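Local atomic coordinates of putative acetyltransferase Ta0821 (Thermoplasma acidophilum DSM 1728, PDB entry 3C26), a protein that probably transfers acyl groups other than amino-acyl groups, as a putative acetyltransferase of the GNAT family. Residues A[104-109]-A[138-143]. Sequence-based numbering, arbitrary orientation.
With EDO (1,2-ethanediol), chain G.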
loop_
_atom_site.group_PDB
_atom_site.type_symbol
_atom_site.label_atom_id
_atom_site.label_comp_id
_atom_site.label_asym_id
_atom_site.label_seq_id
_atom_site.Cartn_x
_atom_site.Cartn_y
_atom_site.Cartn_z
ATOM N N SER A 104 -17.392 14.139 14.662
ATOM C CA SER A 104 -18.562 14.441 15.503
ATOM C C SER A 104 -19.055 13.196 16.137
ATOM O O SER A 104 -19.393 13.192 17.285
ATOM C CB SER A 104 -19.722 15.058 14.724
ATOM O OG SER A 104 -19.295 16.269 14.101
ATOM N N ILE A 105 -19.127 12.135 15.370
ATOM C CA ILE A 105 -19.644 10.873 15.925
ATOM C C ILE A 105 -18.684 10.337 16.977
ATOM O O ILE A 105 -19.107 9.807 17.956
ATOM C CB ILE A 105 -20.025 9.795 14.869
ATOM C CG1 ILE A 105 -21.037 8.862 15.534
ATOM C CG2 ILE A 105 -18.787 9.040 14.269
ATOM C CD1 ILE A 105 -21.808 8.011 14.575
HETATM N N MSE A 106 -17.398 10.534 16.785
HETATM C CA MSE A 106 -16.381 10.090 17.765
HETATM C C MSE A 106 -16.463 10.913 19.056
HETATM O O MSE A 106 -16.371 10.388 20.204
HETATM C CB MSE A 106 -14.956 10.186 17.180
HETATM C CG MSE A 106 -14.649 9.098 16.135
HETATM SE SE MSE A 106 -14.686 7.312 16.969
HETATM C CE MSE A 106 -13.346 7.674 18.351
ATOM N N GLN A 107 -16.627 12.214 18.888
ATOM C CA GLN A 107 -16.813 13.090 20.075
ATOM C C GLN A 107 -18.091 12.731 20.859
ATOM O O GLN A 107 -18.093 12.726 22.088
ATOM C CB GLN A 107 -16.808 14.558 19.704
ATOM C CG GLN A 107 -15.519 15.016 19.079
ATOM C CD GLN A 107 -15.577 16.457 18.619
ATOM O OE1 GLN A 107 -16.375 16.818 17.740
ATOM N NE2 GLN A 107 -14.713 17.268 19.160
ATOM N N GLU A 108 -19.179 12.442 20.150
ATOM C CA GLU A 108 -20.398 12.044 20.831
ATOM C C GLU A 108 -20.163 10.738 21.521
ATOM O O GLU A 108 -20.623 10.520 22.642
ATOM C CB GLU A 108 -21.559 11.869 19.859
ATOM C CG GLU A 108 -21.939 13.112 19.205
ATOM C CD GLU A 108 -22.776 14.006 20.090
ATOM O OE1 GLU A 108 -23.223 13.564 21.179
ATOM O OE2 GLU A 108 -23.015 15.160 19.670
ATOM N N THR A 109 -19.478 9.837 20.824
ATOM C CA THR A 109 -19.142 8.523 21.405
ATOM C C THR A 109 -18.265 8.651 22.690
ATOM O O THR A 109 -18.519 7.988 23.705
ATOM C CB THR A 109 -18.481 7.587 20.362
ATOM O OG1 THR A 109 -19.401 7.356 19.289
ATOM C CG2 THR A 109 -18.072 6.217 20.960
ATOM N N LEU A 138 -7.881 13.320 18.884
ATOM C CA LEU A 138 -8.895 13.065 19.932
ATOM C C LEU A 138 -8.276 12.508 21.207
ATOM O O LEU A 138 -8.936 12.410 22.253
ATOM C CB LEU A 138 -10.002 12.177 19.406
ATOM C CG LEU A 138 -10.965 12.795 18.374
ATOM C CD1 LEU A 138 -11.935 11.729 17.967
ATOM C CD2 LEU A 138 -11.729 14.011 18.889
ATOM N N GLY A 139 -6.984 12.218 21.151
ATOM C CA GLY A 139 -6.256 11.785 22.350
ATOM C C GLY A 139 -6.013 10.290 22.539
ATOM O O GLY A 139 -5.667 9.808 23.612
ATOM N N PHE A 140 -6.201 9.563 21.466
ATOM C CA PHE A 140 -5.808 8.165 21.399
ATOM C C PHE A 140 -4.295 8.100 21.135
ATOM O O PHE A 140 -3.703 9.020 20.587
ATOM C CB PHE A 140 -6.489 7.473 20.237
ATOM C CG PHE A 140 -7.958 7.208 20.419
ATOM C CD1 PHE A 140 -8.881 8.215 20.317
ATOM C CD2 PHE A 140 -8.415 5.915 20.599
ATOM C CE1 PHE A 140 -10.230 7.955 20.426
ATOM C CE2 PHE A 140 -9.770 5.643 20.707
ATOM C CZ PHE A 140 -10.679 6.696 20.631
ATOM N N HIS A 141 -3.696 6.996 21.547
ATOM C CA HIS A 141 -2.299 6.683 21.242
ATOM C C HIS A 141 -2.173 5.253 20.751
ATOM O O HIS A 141 -2.888 4.388 21.181
ATOM C CB HIS A 141 -1.368 6.952 22.432
ATOM C CG HIS A 141 -1.903 6.469 23.742
ATOM N ND1 HIS A 141 -2.567 7.307 24.623
ATOM C CD2 HIS A 141 -1.873 5.243 24.324
ATOM C CE1 HIS A 141 -2.949 6.601 25.679
ATOM N NE2 HIS A 141 -2.529 5.352 25.524
ATOM N N GLN A 142 -1.327 5.043 19.755
ATOM C CA GLN A 142 -1.101 3.703 19.217
ATOM C C GLN A 142 -0.488 2.752 20.239
ATOM O O GLN A 142 0.527 3.071 20.847
ATOM C CB GLN A 142 -0.183 3.739 18.012
ATOM C CG GLN A 142 -0.240 2.451 17.223
ATOM C CD GLN A 142 0.493 2.539 15.906
ATOM O OE1 GLN A 142 0.279 3.452 15.117
ATOM N NE2 GLN A 142 1.344 1.577 15.657
ATOM N N VAL A 143 -1.084 1.570 20.400
ATOM C CA VAL A 143 -0.577 0.615 21.392
ATOM C C VAL A 143 -0.088 -0.684 20.761
ATOM O O VAL A 143 0.664 -1.458 21.370
ATOM C CB VAL A 143 -1.665 0.292 22.500
ATOM C CG1 VAL A 143 -2.050 1.546 23.291
ATOM C CG2 VAL A 143 -2.930 -0.355 21.890
HETATM C C1 EDO G . 0.661 7.839 20.006
HETATM O O1 EDO G . 0.700 7.169 18.743
HETATM C C2 EDO G . 1.048 9.306 19.867
HETATM O O2 EDO G . 0.297 10.118 20.799
#
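In this GNAT-family protein, Met-106 on helix 101-113 meets Leu-138 and Phe-140, on either side of Gly-139 in the chain, where helix 129-138 gives way to strand 141-153. Carbon atoms alone meet across the contact, with no hydrogen bond. Leu-138 pushes its two methyl branches against the helix: CD1 presses on Met-106 CB at 3.5 Å, tighter than usual for two carbons, while CD2 lies 3.9 Å from Gln-107 CG on the more exposed flank, the two side chains running nearly perpendicular. The selenomethionine chain of Met-106 bends at chi2 (-64°) and again at chi3 (-56°), and its CE methyl arrives obliquely at the far end of the Phe-140 ring, 3.6 Å from CZ and 3.8 Å from CE1. Between Leu-138 and Phe-140 the chain turns at Gly-139, whose positive phi (99°) belongs to the Schellman motif closing helix 129-138; strand 141-153 follows, pairing with strand 258-265. Phe-140 also meets Tyr-264 and Trp-262 on that neighbouring strand. Met-106 also packs on Ile-75 of strand 70-79 and Leu-87 and Leu-90 of strand 85-92. Within the helix, Thr-109 OG1 donates a hydrogen bond to Ile-105 O at 2.8 Å, on the opposite face of the carbonyl plane from Thr-109 N.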